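PDB 1ODO: putative cytochrome P450 154A1 from Streptomyces coelicolor, which is a putative haem-containing cytochrome P450, here with 4-phenyl-1H-imidazole bound in its pocket. Local coordinates for residues 7-12 with 32-36; 78-82 with 173-177; 125-129 with 143-148; 158-163 with 197-202; 273-278 with 337-342. All coordinates share one frame; numbering follows the deposited sequence.

Interaction 1: residues 7-12 with 32-36; sequences ALVLDP and WVDVL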
# COMPACT_ATOMS: atom_id res chain seq x y z
N ALA A 7 21.15 -16.65 2.87
CA ALA A 7 20.13 -15.65 2.45
C ALA A 7 20.35 -14.31 3.13
O ALA A 7 20.78 -14.25 4.29
CB ALA A 7 18.74 -16.17 2.77
N LEU A 8 20.06 -13.22 2.42
CA LEU A 8 20.22 -11.88 2.97
C LEU A 8 18.99 -11.63 3.83
O LEU A 8 17.86 -11.66 3.34
CB LEU A 8 20.28 -10.84 1.85
CG LEU A 8 20.31 -9.38 2.32
CD1 LEU A 8 21.59 -9.11 3.08
CD2 LEU A 8 20.19 -8.46 1.12
N VAL A 9 19.20 -11.37 5.12
CA VAL A 9 18.08 -11.12 6.02
C VAL A 9 17.57 -9.69 5.98
O VAL A 9 18.29 -8.76 6.34
CB VAL A 9 18.45 -11.48 7.47
CG1 VAL A 9 17.23 -11.32 8.38
CG2 VAL A 9 18.97 -12.91 7.54
N LEU A 10 16.34 -9.51 5.53
CA LEU A 10 15.75 -8.18 5.45
C LEU A 10 15.33 -7.72 6.85
O LEU A 10 14.69 -8.47 7.59
CB LEU A 10 14.55 -8.19 4.50
CG LEU A 10 14.86 -8.68 3.08
CD1 LEU A 10 13.62 -8.53 2.21
CD2 LEU A 10 16.02 -7.87 2.50
N ASP A 11 15.71 -6.50 7.20
CA ASP A 11 15.40 -5.89 8.49
C ASP A 11 13.90 -5.73 8.75
O ASP A 11 13.24 -4.92 8.10
CB ASP A 11 16.13 -4.55 8.57
CG ASP A 11 15.90 -3.81 9.88
OD1 ASP A 11 15.40 -4.42 10.84
OD2 ASP A 11 16.23 -2.61 9.93
N PRO A 12 13.35 -6.48 9.72
CA PRO A 12 11.92 -6.41 10.05
C PRO A 12 11.47 -5.04 10.56
O PRO A 12 10.28 -4.72 10.53
CB PRO A 12 11.75 -7.48 11.13
CG PRO A 12 12.87 -8.43 10.87
CD PRO A 12 14.02 -7.51 10.53
N TRP A 32 18.46 -14.08 -3.16
CA TRP A 32 17.78 -14.98 -2.24
C TRP A 32 17.83 -14.26 -0.89
O TRP A 32 18.91 -13.96 -0.38
CB TRP A 32 18.55 -16.31 -2.18
CG TRP A 32 17.88 -17.43 -1.41
CD1 TRP A 32 18.40 -18.10 -0.33
CD2 TRP A 32 16.63 -18.06 -1.72
NE1 TRP A 32 17.55 -19.11 0.05
CE2 TRP A 32 16.46 -19.12 -0.78
CE3 TRP A 32 15.65 -17.85 -2.69
CZ2 TRP A 32 15.34 -19.95 -0.79
CZ3 TRP A 32 14.53 -18.68 -2.70
CH2 TRP A 32 14.38 -19.72 -1.76
N VAL A 33 16.66 -13.95 -0.33
CA VAL A 33 16.60 -13.25 0.95
C VAL A 33 15.75 -13.98 1.98
O VAL A 33 15.07 -14.96 1.68
CB VAL A 33 16.02 -11.82 0.78
CG1 VAL A 33 16.85 -11.02 -0.22
CG2 VAL A 33 14.56 -11.90 0.33
N ASP A 34 15.79 -13.48 3.21
CA ASP A 34 15.02 -14.06 4.30
C ASP A 34 14.02 -13.00 4.75
O ASP A 34 14.40 -11.88 5.09
CB ASP A 34 15.93 -14.44 5.46
CG ASP A 34 15.15 -14.96 6.65
OD1 ASP A 34 15.23 -16.18 6.93
OD2 ASP A 34 14.45 -14.16 7.31
N VAL A 35 12.74 -13.36 4.74
CA VAL A 35 11.68 -12.44 5.16
C VAL A 35 11.02 -13.06 6.38
O VAL A 35 10.14 -13.91 6.27
CB VAL A 35 10.63 -12.26 4.04
CG1 VAL A 35 9.55 -11.27 4.48
CG2 VAL A 35 11.30 -11.77 2.77
N LEU A 36 11.48 -12.65 7.56
CA LEU A 36 10.96 -13.15 8.82
C LEU A 36 10.95 -14.68 8.90
O LEU A 36 9.98 -15.29 9.37
CB LEU A 36 9.55 -12.60 9.07
CG LEU A 36 9.51 -11.16 9.63
CD1 LEU A 36 9.96 -10.17 8.57
CD2 LEU A 36 8.10 -10.83 10.09
O HOH W 1 13.76 -10.96 7.71
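Leu8 and Val9 pair with Val33 and Asp34 in a short parallel bridge that adds strand 8-9 to the outer border of the six-stranded mixed sheet, on strand 30-35. The backbone bonding alternates as parallel strands require. Leu8 first gives its N-H to Trp32 O (N to O 3.1 Å), and then receives Asp34 N on its own oxygen at 2.8 Å. Leu10 N closes the series on Asp34 O at 3.1 Å, nearly straight at 165°. Beyond it the chains part, and a water takes over: it lies within hydrogen-bonding distance of Leu10 O and Asp34 O and accepts from Leu36 N. With helix 17-25 between them, the two strands make a beta-alpha-beta unit, and the helix covers the face carrying Leu8 and Val33, touching both through Leu24. On that side Leu8 CB rests against Val33 CG1 at 4.0 Å. Leu10 CG lies beside its own backbone N (chi1 -57°), which brings CD1 over the second strand, 4.0 Å from both Val33 CG2 and Val35 CG2. On the other face Val9 and Asp34 run alongside each other, with Val9 CG2 4.0 Å from Asp34 CB; the carboxylate itself turns to Gln39 and to the backbone of Gly37. At one end Ala7 CB meets Trp32 CD1 at 3.7 Å; at the other, Pro12 CG and Leu36 CD1 brush past one another, 4.1 Å apart.

Interaction 2: residues 78-82 with 173-177; sequences LALWV and GVFDT. With PIM (4-phenyl-1H-imidazole), chain C.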
# COMPACT_ATOMS: atom_id res chain seq x y z
N LEU A 78 3.95 -13.51 9.06
CA LEU A 78 3.28 -12.86 7.93
C LEU A 78 2.29 -13.78 7.22
O LEU A 78 1.87 -13.49 6.10
CB LEU A 78 4.31 -12.37 6.91
CG LEU A 78 5.38 -11.39 7.41
CD1 LEU A 78 6.19 -10.88 6.23
CD2 LEU A 78 4.71 -10.22 8.12
N ALA A 79 1.90 -14.86 7.89
CA ALA A 79 0.96 -15.82 7.32
C ALA A 79 -0.31 -15.23 6.71
O ALA A 79 -0.77 -15.69 5.66
CB ALA A 79 0.58 -16.87 8.37
N LEU A 80 -0.88 -14.22 7.36
CA LEU A 80 -2.10 -13.60 6.85
C LEU A 80 -1.98 -13.08 5.42
O LEU A 80 -2.96 -13.08 4.66
CB LEU A 80 -2.54 -12.45 7.77
CG LEU A 80 -3.88 -11.80 7.41
CD1 LEU A 80 -5.00 -12.82 7.57
CD2 LEU A 80 -4.13 -10.59 8.30
N TRP A 81 -0.79 -12.64 5.04
CA TRP A 81 -0.58 -12.13 3.69
C TRP A 81 -0.74 -13.18 2.60
O TRP A 81 -1.03 -12.85 1.45
CB TRP A 81 0.82 -11.51 3.57
CG TRP A 81 0.95 -10.18 4.25
CD1 TRP A 81 1.12 -9.95 5.58
CD2 TRP A 81 0.86 -8.89 3.62
NE1 TRP A 81 1.15 -8.60 5.83
CE2 TRP A 81 0.99 -7.93 4.65
CE3 TRP A 81 0.68 -8.46 2.30
CZ2 TRP A 81 0.95 -6.55 4.39
CZ3 TRP A 81 0.64 -7.10 2.04
CH2 TRP A 81 0.77 -6.16 3.09
N VAL A 82 -0.58 -14.45 2.96
CA VAL A 82 -0.71 -15.53 1.99
C VAL A 82 -1.78 -16.55 2.33
O VAL A 82 -2.08 -17.43 1.52
CB VAL A 82 0.64 -16.29 1.83
CG1 VAL A 82 1.75 -15.31 1.47
CG2 VAL A 82 0.98 -17.03 3.12
N GLY A 173 -1.42 -3.29 12.78
CA GLY A 173 -0.78 -4.55 13.13
C GLY A 173 -0.47 -5.42 11.92
O GLY A 173 0.53 -6.13 11.91
N VAL A 174 -1.33 -5.37 10.91
CA VAL A 174 -1.12 -6.17 9.70
C VAL A 174 0.20 -5.81 9.03
O VAL A 174 0.85 -6.68 8.43
CB VAL A 174 -2.28 -5.98 8.70
CG1 VAL A 174 -1.96 -6.67 7.38
CG2 VAL A 174 -3.57 -6.56 9.29
N PHE A 175 0.60 -4.55 9.12
CA PHE A 175 1.86 -4.10 8.52
C PHE A 175 3.03 -4.06 9.49
O PHE A 175 4.16 -3.76 9.10
CB PHE A 175 1.68 -2.72 7.87
CG PHE A 175 0.84 -2.74 6.62
CD1 PHE A 175 -0.54 -2.81 6.70
CD2 PHE A 175 1.44 -2.72 5.37
CE1 PHE A 175 -1.32 -2.86 5.55
CE2 PHE A 175 0.68 -2.76 4.21
CZ PHE A 175 -0.71 -2.83 4.30
N ASP A 176 2.78 -4.38 10.76
CA ASP A 176 3.83 -4.37 11.77
C ASP A 176 4.66 -5.65 11.66
O ASP A 176 4.31 -6.67 12.26
CB ASP A 176 3.22 -4.28 13.16
CG ASP A 176 4.27 -4.05 14.23
OD1 ASP A 176 5.45 -4.35 13.98
OD2 ASP A 176 3.90 -3.58 15.33
N THR A 177 5.75 -5.60 10.91
CA THR A 177 6.60 -6.77 10.74
C THR A 177 7.54 -7.07 11.91
O THR A 177 8.42 -7.93 11.79
CB THR A 177 7.41 -6.67 9.43
OG1 THR A 177 8.10 -5.42 9.38
CG2 THR A 177 6.47 -6.77 8.22
N1 PIM C . -2.88 -2.33 0.82
C2 PIM C . -2.96 -1.46 -0.26
N3 PIM C . -3.24 -2.12 -1.27
C4 PIM C . -3.37 -3.40 -0.96
C5 PIM C . -3.15 -3.56 0.35
C6 PIM C . -3.17 -4.79 1.21
C7 PIM C . -3.51 -4.65 2.59
C8 PIM C . -3.53 -5.83 3.43
C9 PIM C . -3.22 -7.08 2.84
C10 PIM C . -2.89 -7.22 1.47
C11 PIM C . -2.87 -6.03 0.67
O HOH W 2 1.58 -9.11 9.06
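Trp81 lies in the short helix 80-83 and faces Val174 and Phe175 near the C-terminal end of helix 161-175, yet the two backbones stay well apart: the CA atoms of Leu80 and Val174 are 8.0 Å from each other, those of Leu78 and Thr177 7.5 Å. Side chains therefore bridge the interval, and the indole of Trp81 does most of the work, its ring extending across to the other segment. There NE1 donates to Val174 O over 3.2 Å, an oxygen lying close to the indole plane. A water gives the same oxygen a second, shorter bond of 2.6 Å and takes only a weak one from NE1. Further along the indole, the edge of the six-membered ring is driven into the face of Phe175, a T-shaped pair with planes at 88° and Trp81 CH2 3.6 Å from Phe175 CE2. Val174 CG1 lies near NE1 of the indole, while its other methyl meets Leu80 CD2. At the far end, Leu78 CD2 packs on Thr177 CG2 at 3.9 Å. One face of the indole receives the phenyl ring of 4-phenyl-1H-imidazole, with Trp81 CZ3 3.6 Å from ligand atom C10, and Phe175 CZ approaches ligand atom C7 at 3.8 Å. The crossed aromatic pair thus forms part of the wall of the ligand pocket of this P450, which Phe88, Leu238, Ser241, Ala242 and Thr246 complete.

Interaction 3: residues 125-129 with 143-148; sequences LVDRL and ELAYPL
Leu125 supplies most of the apolar contact, directing its side chain from helix 108-131 at the junction between helices 140-145 and 147-157. With CG turned opposite the carbonyl carbon (chi1 -72°), its two methyls divide the opposing surface: CD1 reaches the start of helix 147-157 and lies 3.7 Å from Leu148 CB, while CD2 rests on the ring of Pro147, 4.0 Å from its CB. Nearer the backbone, Leu125 CB meets Leu144 CD1. One turn later Leu129 CD2 touches Glu143 CB at 3.7 Å, so the aliphatic root of an acidic side chain joins the apolar surface.

Charge pairing is confined to the more exposed border. Arg128, bent at chi3, brings NH2 to Glu143 OE1 in a salt bridge of 3.5 Å; the oxygen arrives at the edge of the guanidinium, near its plane, but the carboxylate is turned 62° from that plane. Such a separation suggests mainly electrostatic attraction.

The polar link between the backbones is a water, which donates to Leu125 O and to Glu143 O, 2.8 Å from each. It joins two carbonyls that cannot bond directly, both being acceptors.

The wider pi-type turn at 143-145 precedes Pro147, and around this junction the helices gather closely. Helix 357-374 takes Val126, Leu129 and Leu148 on its side chains, helix 247-260 covers Ala145 and Leu148, and Asp127 forms a salt bridge with Arg374.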
# COMPACT_ATOMS: atom_id res chain seq x y z
N LEU A 125 -11.19 18.24 6.48
CA LEU A 125 -9.99 17.97 7.26
C LEU A 125 -9.03 19.16 7.23
O LEU A 125 -8.37 19.45 8.23
CB LEU A 125 -9.30 16.71 6.74
CG LEU A 125 -10.04 15.41 7.07
CD1 LEU A 125 -9.41 14.25 6.30
CD2 LEU A 125 -10.00 15.15 8.57
N VAL A 126 -8.95 19.84 6.10
CA VAL A 126 -8.06 20.99 6.00
C VAL A 126 -8.64 22.15 6.80
O VAL A 126 -7.90 22.88 7.46
CB VAL A 126 -7.83 21.40 4.52
CG1 VAL A 126 -6.97 22.66 4.45
CG2 VAL A 126 -7.13 20.26 3.79
N ASP A 127 -9.96 22.32 6.76
CA ASP A 127 -10.60 23.40 7.51
C ASP A 127 -10.28 23.21 8.99
O ASP A 127 -9.99 24.18 9.70
CB ASP A 127 -12.12 23.38 7.33
CG ASP A 127 -12.56 23.88 5.98
OD1 ASP A 127 -11.81 24.65 5.35
OD2 ASP A 127 -13.67 23.50 5.55
N ARG A 128 -10.35 21.97 9.45
CA ARG A 128 -10.07 21.65 10.85
C ARG A 128 -8.66 22.07 11.22
O ARG A 128 -8.43 22.58 12.32
CB ARG A 128 -10.23 20.15 11.09
CG ARG A 128 -11.66 19.68 11.25
CD ARG A 128 -11.71 18.16 11.23
NE ARG A 128 -10.58 17.57 11.95
CZ ARG A 128 -10.34 16.27 12.02
NH1 ARG A 128 -11.15 15.41 11.42
NH2 ARG A 128 -9.28 15.82 12.69
N LEU A 129 -7.72 21.85 10.31
CA LEU A 129 -6.33 22.22 10.55
C LEU A 129 -6.25 23.72 10.78
O LEU A 129 -5.50 24.19 11.62
CB LEU A 129 -5.46 21.84 9.35
CG LEU A 129 -5.25 20.36 9.05
CD1 LEU A 129 -4.49 20.20 7.74
CD2 LEU A 129 -4.48 19.71 10.19
N GLU A 143 -3.38 14.14 11.71
CA GLU A 143 -4.47 15.06 11.41
C GLU A 143 -4.97 15.12 9.97
O GLU A 143 -6.03 15.70 9.72
CB GLU A 143 -4.09 16.47 11.89
CG GLU A 143 -3.78 16.54 13.38
CD GLU A 143 -4.87 15.91 14.23
OE1 GLU A 143 -6.05 16.27 14.03
OE2 GLU A 143 -4.55 15.06 15.09
N LEU A 144 -4.23 14.54 9.03
CA LEU A 144 -4.65 14.56 7.64
C LEU A 144 -4.39 13.25 6.89
O LEU A 144 -5.32 12.65 6.35
CB LEU A 144 -3.95 15.70 6.88
CG LEU A 144 -4.25 15.75 5.37
CD1 LEU A 144 -5.74 16.00 5.15
CD2 LEU A 144 -3.43 16.85 4.71
N ALA A 145 -3.14 12.81 6.88
CA ALA A 145 -2.76 11.58 6.19
C ALA A 145 -3.56 10.34 6.59
O ALA A 145 -3.99 9.57 5.72
CB ALA A 145 -1.25 11.32 6.39
N TYR A 146 -3.78 10.13 7.88
CA TYR A 146 -4.54 8.97 8.35
C TYR A 146 -6.06 9.08 8.20
O TYR A 146 -6.70 8.19 7.65
CB TYR A 146 -4.20 8.67 9.81
CG TYR A 146 -3.13 7.61 10.01
CD1 TYR A 146 -1.97 7.88 10.74
CD2 TYR A 146 -3.28 6.33 9.48
CE1 TYR A 146 -0.99 6.90 10.94
CE2 TYR A 146 -2.31 5.34 9.67
CZ TYR A 146 -1.17 5.64 10.40
OH TYR A 146 -0.21 4.67 10.58
N PRO A 147 -6.66 10.18 8.68
CA PRO A 147 -8.12 10.32 8.57
C PRO A 147 -8.75 10.40 7.18
O PRO A 147 -9.87 9.91 6.99
CB PRO A 147 -8.41 11.57 9.41
CG PRO A 147 -7.16 12.38 9.26
CD PRO A 147 -6.08 11.33 9.40
N LEU A 148 -8.07 10.99 6.20
CA LEU A 148 -8.66 11.08 4.86
C LEU A 148 -8.97 9.73 4.23
O LEU A 148 -10.12 9.48 3.84
CB LEU A 148 -7.75 11.90 3.93
CG LEU A 148 -8.22 12.00 2.47
CD1 LEU A 148 -9.64 12.57 2.39
CD2 LEU A 148 -7.25 12.88 1.70
O HOH W 3 -7.74 17.76 10.37

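Interaction 4: residues 158-163 with 197-202; sequences GVPQDR and QLIAAK
Lys202 meets Gly158, and Arg163 meets Gln197, each long side chain reaching from its own segment to the other between the connection entering helix 161-175 and the side of helix 181-204; their conformations differ sharply. The lysine is folded, bent at both chi2 (-61°) and chi3 (-67°), which curls its chain back so that NZ donates to Gly158 O at 2.9 Å, in the carbonyl plane and on a lone pair. The same ammonium forms a salt bridge with Asp209, so one charge ties together a glycine carbonyl and a residue beyond the helix. Gly158 itself, with positive phi, is where the preceding helix breaks off.

Arg163 is instead extended from CG to NE. Its guanidinium is laid over the helix with Gln197 O above the centre of one face, while NE sits 3.7 Å from Ala201 CB. NH1 makes a weak hydrogen bond of 3.4 Å to Gln197 OE1, and NH2 gives a firmer one to a water.

Between these two polar reaches, Leu198 presses CD1 on Pro160 CD at 3.6 Å. Behind the contact, helix 229-244 packs on Leu198 and Ile199, and helix 210-218 flanks Lys202.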
# COMPACT_ATOMS: atom_id res chain seq x y z
N GLY A 158 -19.03 1.59 3.21
CA GLY A 158 -20.21 1.72 4.06
C GLY A 158 -19.97 1.29 5.49
O GLY A 158 -20.80 0.60 6.09
N VAL A 159 -18.83 1.69 6.04
CA VAL A 159 -18.49 1.34 7.42
C VAL A 159 -19.17 2.32 8.37
O VAL A 159 -18.93 3.53 8.31
CB VAL A 159 -16.96 1.41 7.65
CG1 VAL A 159 -16.63 0.99 9.08
CG2 VAL A 159 -16.25 0.50 6.66
N PRO A 160 -20.04 1.81 9.26
CA PRO A 160 -20.72 2.70 10.21
C PRO A 160 -19.71 3.52 11.00
O PRO A 160 -18.65 3.03 11.38
CB PRO A 160 -21.49 1.72 11.09
CG PRO A 160 -21.82 0.61 10.13
CD PRO A 160 -20.51 0.43 9.40
N GLN A 161 -20.04 4.79 11.23
CA GLN A 161 -19.17 5.69 11.97
C GLN A 161 -18.66 5.09 13.29
O GLN A 161 -17.47 5.15 13.58
CB GLN A 161 -19.90 7.00 12.28
CG GLN A 161 -20.11 7.91 11.08
CD GLN A 161 -18.80 8.39 10.49
OE1 GLN A 161 -17.85 8.69 11.21
NE2 GLN A 161 -18.75 8.49 9.16
N ASP A 162 -19.57 4.52 14.07
CA ASP A 162 -19.21 3.93 15.36
C ASP A 162 -18.33 2.68 15.29
O ASP A 162 -17.98 2.10 16.32
CB ASP A 162 -20.48 3.62 16.17
CG ASP A 162 -21.27 2.46 15.59
OD1 ASP A 162 -21.58 2.47 14.38
OD2 ASP A 162 -21.60 1.53 16.36
N ARG A 163 -17.97 2.26 14.08
CA ARG A 163 -17.13 1.08 13.92
C ARG A 163 -15.82 1.39 13.20
O ARG A 163 -14.98 0.51 13.05
CB ARG A 163 -17.89 0.00 13.14
CG ARG A 163 -19.04 -0.62 13.91
CD ARG A 163 -19.79 -1.65 13.08
NE ARG A 163 -20.78 -2.36 13.89
CZ ARG A 163 -20.48 -3.20 14.87
NH1 ARG A 163 -19.21 -3.46 15.16
NH2 ARG A 163 -21.44 -3.79 15.57
N GLN A 197 -18.23 -8.59 13.06
CA GLN A 197 -19.20 -7.68 13.66
C GLN A 197 -19.73 -6.72 12.60
O GLN A 197 -20.92 -6.38 12.59
CB GLN A 197 -18.55 -6.89 14.80
CG GLN A 197 -18.38 -7.70 16.08
CD GLN A 197 -17.57 -6.95 17.12
OE1 GLN A 197 -17.61 -5.73 17.20
NE2 GLN A 197 -16.84 -7.70 17.94
N LEU A 198 -18.84 -6.28 11.71
CA LEU A 198 -19.24 -5.37 10.65
C LEU A 198 -20.23 -6.07 9.73
O LEU A 198 -21.25 -5.50 9.35
CB LEU A 198 -18.01 -4.93 9.84
CG LEU A 198 -18.29 -4.11 8.57
CD1 LEU A 198 -19.02 -2.83 8.93
CD2 LEU A 198 -16.98 -3.80 7.86
N ILE A 199 -19.91 -7.31 9.38
CA ILE A 199 -20.76 -8.12 8.50
C ILE A 199 -22.14 -8.29 9.12
O ILE A 199 -23.16 -8.17 8.43
CB ILE A 199 -20.12 -9.50 8.25
CG1 ILE A 199 -18.84 -9.32 7.42
CG2 ILE A 199 -21.10 -10.42 7.54
CD1 ILE A 199 -17.99 -10.58 7.27
N ALA A 200 -22.18 -8.57 10.42
CA ALA A 200 -23.44 -8.76 11.12
C ALA A 200 -24.25 -7.48 11.07
O ALA A 200 -25.45 -7.51 10.80
CB ALA A 200 -23.18 -9.17 12.57
N ALA A 201 -23.59 -6.35 11.32
CA ALA A 201 -24.26 -5.05 11.31
C ALA A 201 -24.80 -4.69 9.93
O ALA A 201 -25.92 -4.18 9.82
CB ALA A 201 -23.30 -3.98 11.79
N LYS A 202 -24.02 -4.94 8.89
CA LYS A 202 -24.46 -4.62 7.54
C LYS A 202 -25.53 -5.58 7.05
O LYS A 202 -26.35 -5.23 6.20
CB LYS A 202 -23.26 -4.61 6.58
CG LYS A 202 -22.20 -3.58 6.95
CD LYS A 202 -22.75 -2.15 6.94
CE LYS A 202 -23.13 -1.69 5.52
NZ LYS A 202 -23.47 -0.24 5.47
O HOH W 4 -20.85 -5.54 18.08

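Interaction 5: residues 273-278 with 337-342; sequences VTWADV and ATRTVK
Asp277 meets Lys342 in a long salt bridge in which the carbon next to the ammonium comes closer than the nitrogen: CE is 3.3 Å from Asp277 OD1, whereas NZ is 3.7 Å from that oxygen. The bend at the end of the lysine chain (chi4 -58°) turns NZ aside to a better partner in its own segment, Arg339 O, which it reaches at 2.7 Å in the plane of that carbonyl. Two waters make up much of the remaining link. One accepts from Lys342 NZ and donates to Asp277 O; the other also accepts from NZ and donates weakly to Asp277 OD2. The ammonium is thus shared between a backbone carbonyl, solvent and a carboxylate, and the positive charge would probably stabilise the aspartate in its ionised form.

That aspartate has a second task. Thr274 is the N-cap of helix 275-285, and the two residues form a capping box: Thr274 N donates to Asp277 OD2 at 2.9 Å, from above the carboxylate plane, and Asp277 N donates back to Thr274 OG1 at 3.0 Å. The reciprocal pair holds the carboxylate at the first turn, in position to face the lysine.

Below the polar layer, Val273 CG1 rests 3.7 Å from Thr338 CG2 and also near Ala337 CB, which Val278 CG2 approaches in turn. Helix 262-270 borders this patch through Val268 and Leu267, and its Gln264 accepts from Ala337 N. Arg339 carries the 337-342 loop to helix 275-285 by a salt bridge with Glu281, while helix 247-260 packs on Val278 through Leu258.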
# COMPACT_ATOMS: atom_id res chain seq x y z
N VAL A 273 5.02 21.69 -13.38
CA VAL A 273 4.63 20.31 -13.08
C VAL A 273 3.30 20.43 -12.36
O VAL A 273 2.99 21.48 -11.79
CB VAL A 273 5.63 19.57 -12.15
CG1 VAL A 273 7.05 19.69 -12.69
CG2 VAL A 273 5.53 20.12 -10.73
N THR A 274 2.51 19.36 -12.38
CA THR A 274 1.21 19.35 -11.73
C THR A 274 1.27 18.58 -10.41
O THR A 274 2.28 17.95 -10.10
CB THR A 274 0.16 18.65 -12.60
OG1 THR A 274 0.55 17.29 -12.80
CG2 THR A 274 0.03 19.35 -13.94
N TRP A 275 0.19 18.63 -9.65
CA TRP A 275 0.16 17.91 -8.38
C TRP A 275 0.23 16.43 -8.73
O TRP A 275 0.82 15.64 -8.00
CB TRP A 275 -1.14 18.20 -7.62
CG TRP A 275 -1.17 19.57 -7.01
CD1 TRP A 275 -2.06 20.57 -7.29
CD2 TRP A 275 -0.28 20.08 -6.02
NE1 TRP A 275 -1.77 21.68 -6.54
CE2 TRP A 275 -0.68 21.41 -5.75
CE3 TRP A 275 0.82 19.56 -5.33
CZ2 TRP A 275 -0.02 22.22 -4.82
CZ3 TRP A 275 1.48 20.36 -4.40
CH2 TRP A 275 1.06 21.68 -4.16
N ALA A 276 -0.37 16.07 -9.86
CA ALA A 276 -0.37 14.68 -10.31
C ALA A 276 1.06 14.23 -10.59
O ALA A 276 1.44 13.11 -10.27
CB ALA A 276 -1.24 14.52 -11.57
N ASP A 277 1.86 15.11 -11.18
CA ASP A 277 3.25 14.77 -11.47
C ASP A 277 4.00 14.50 -10.17
O ASP A 277 4.84 13.60 -10.09
CB ASP A 277 3.97 15.89 -12.21
CG ASP A 277 3.46 16.10 -13.62
OD1 ASP A 277 3.02 15.12 -14.26
OD2 ASP A 277 3.52 17.25 -14.10
N VAL A 278 3.71 15.31 -9.15
CA VAL A 278 4.37 15.15 -7.86
C VAL A 278 3.98 13.82 -7.23
O VAL A 278 4.81 13.15 -6.62
CB VAL A 278 4.00 16.30 -6.90
CG1 VAL A 278 4.48 15.99 -5.50
CG2 VAL A 278 4.63 17.59 -7.39
N ALA A 337 10.10 15.83 -10.20
CA ALA A 337 8.74 15.79 -10.75
C ALA A 337 8.64 16.18 -12.22
O ALA A 337 7.57 16.05 -12.82
CB ALA A 337 7.81 16.67 -9.90
N THR A 338 9.74 16.64 -12.81
CA THR A 338 9.73 17.03 -14.22
C THR A 338 10.07 15.86 -15.15
O THR A 338 10.01 16.00 -16.37
CB THR A 338 10.74 18.17 -14.52
OG1 THR A 338 12.08 17.64 -14.49
CG2 THR A 338 10.62 19.28 -13.49
N ARG A 339 10.41 14.70 -14.58
CA ARG A 339 10.75 13.53 -15.39
C ARG A 339 9.80 13.25 -16.53
O ARG A 339 8.58 13.26 -16.36
CB ARG A 339 10.81 12.27 -14.52
CG ARG A 339 12.01 12.17 -13.62
CD ARG A 339 11.90 10.96 -12.69
NE ARG A 339 12.97 10.97 -11.70
CZ ARG A 339 14.22 10.60 -11.95
NH1 ARG A 339 14.57 10.18 -13.16
NH2 ARG A 339 15.13 10.68 -10.99
N THR A 340 10.35 12.98 -17.71
CA THR A 340 9.54 12.68 -18.88
C THR A 340 9.02 11.25 -18.73
O THR A 340 7.88 10.96 -19.09
CB THR A 340 10.37 12.80 -20.18
OG1 THR A 340 10.75 14.17 -20.38
CG2 THR A 340 9.56 12.33 -21.37
N VAL A 341 9.86 10.37 -18.21
CA VAL A 341 9.48 8.97 -18.01
C VAL A 341 9.10 8.86 -16.54
O VAL A 341 9.96 8.92 -15.66
CB VAL A 341 10.64 8.01 -18.32
CG1 VAL A 341 10.21 6.57 -18.09
CG2 VAL A 341 11.11 8.20 -19.75
N LYS A 342 7.81 8.69 -16.27
CA LYS A 342 7.31 8.58 -14.90
C LYS A 342 6.86 7.20 -14.44
O LYS A 342 6.35 7.06 -13.33
CB LYS A 342 6.15 9.56 -14.72
CG LYS A 342 6.44 10.99 -15.18
CD LYS A 342 5.17 11.85 -15.13
CE LYS A 342 5.43 13.29 -15.58
NZ LYS A 342 6.49 13.94 -14.75
O HOH W 5 6.33 12.73 -12.22
O HOH W 6 6.24 16.67 -15.55

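Interactions 1 and 2 touch, with centres about 15 Å apart: Pro12 O lies 2.6 Å from Thr177 OG1, a probable hydrogen bond, and Val35 and Leu36 pack on Leu78. The border of the sheet is thereby joined to the wall of the ligand pocket. Interactions 2 and 4 both use helix 161-175, and their segments alternate along the chain, so this helix is contacted near both of its ends. Interaction 3 is nested in the loop that interaction 2 closes, and precedes interaction 4. Interaction 5 comes last, its centre about 25 Å from that of interaction 3 and about 39 Å from that of interaction 4. Together they tie sheet, helices and loops of one P450 fold.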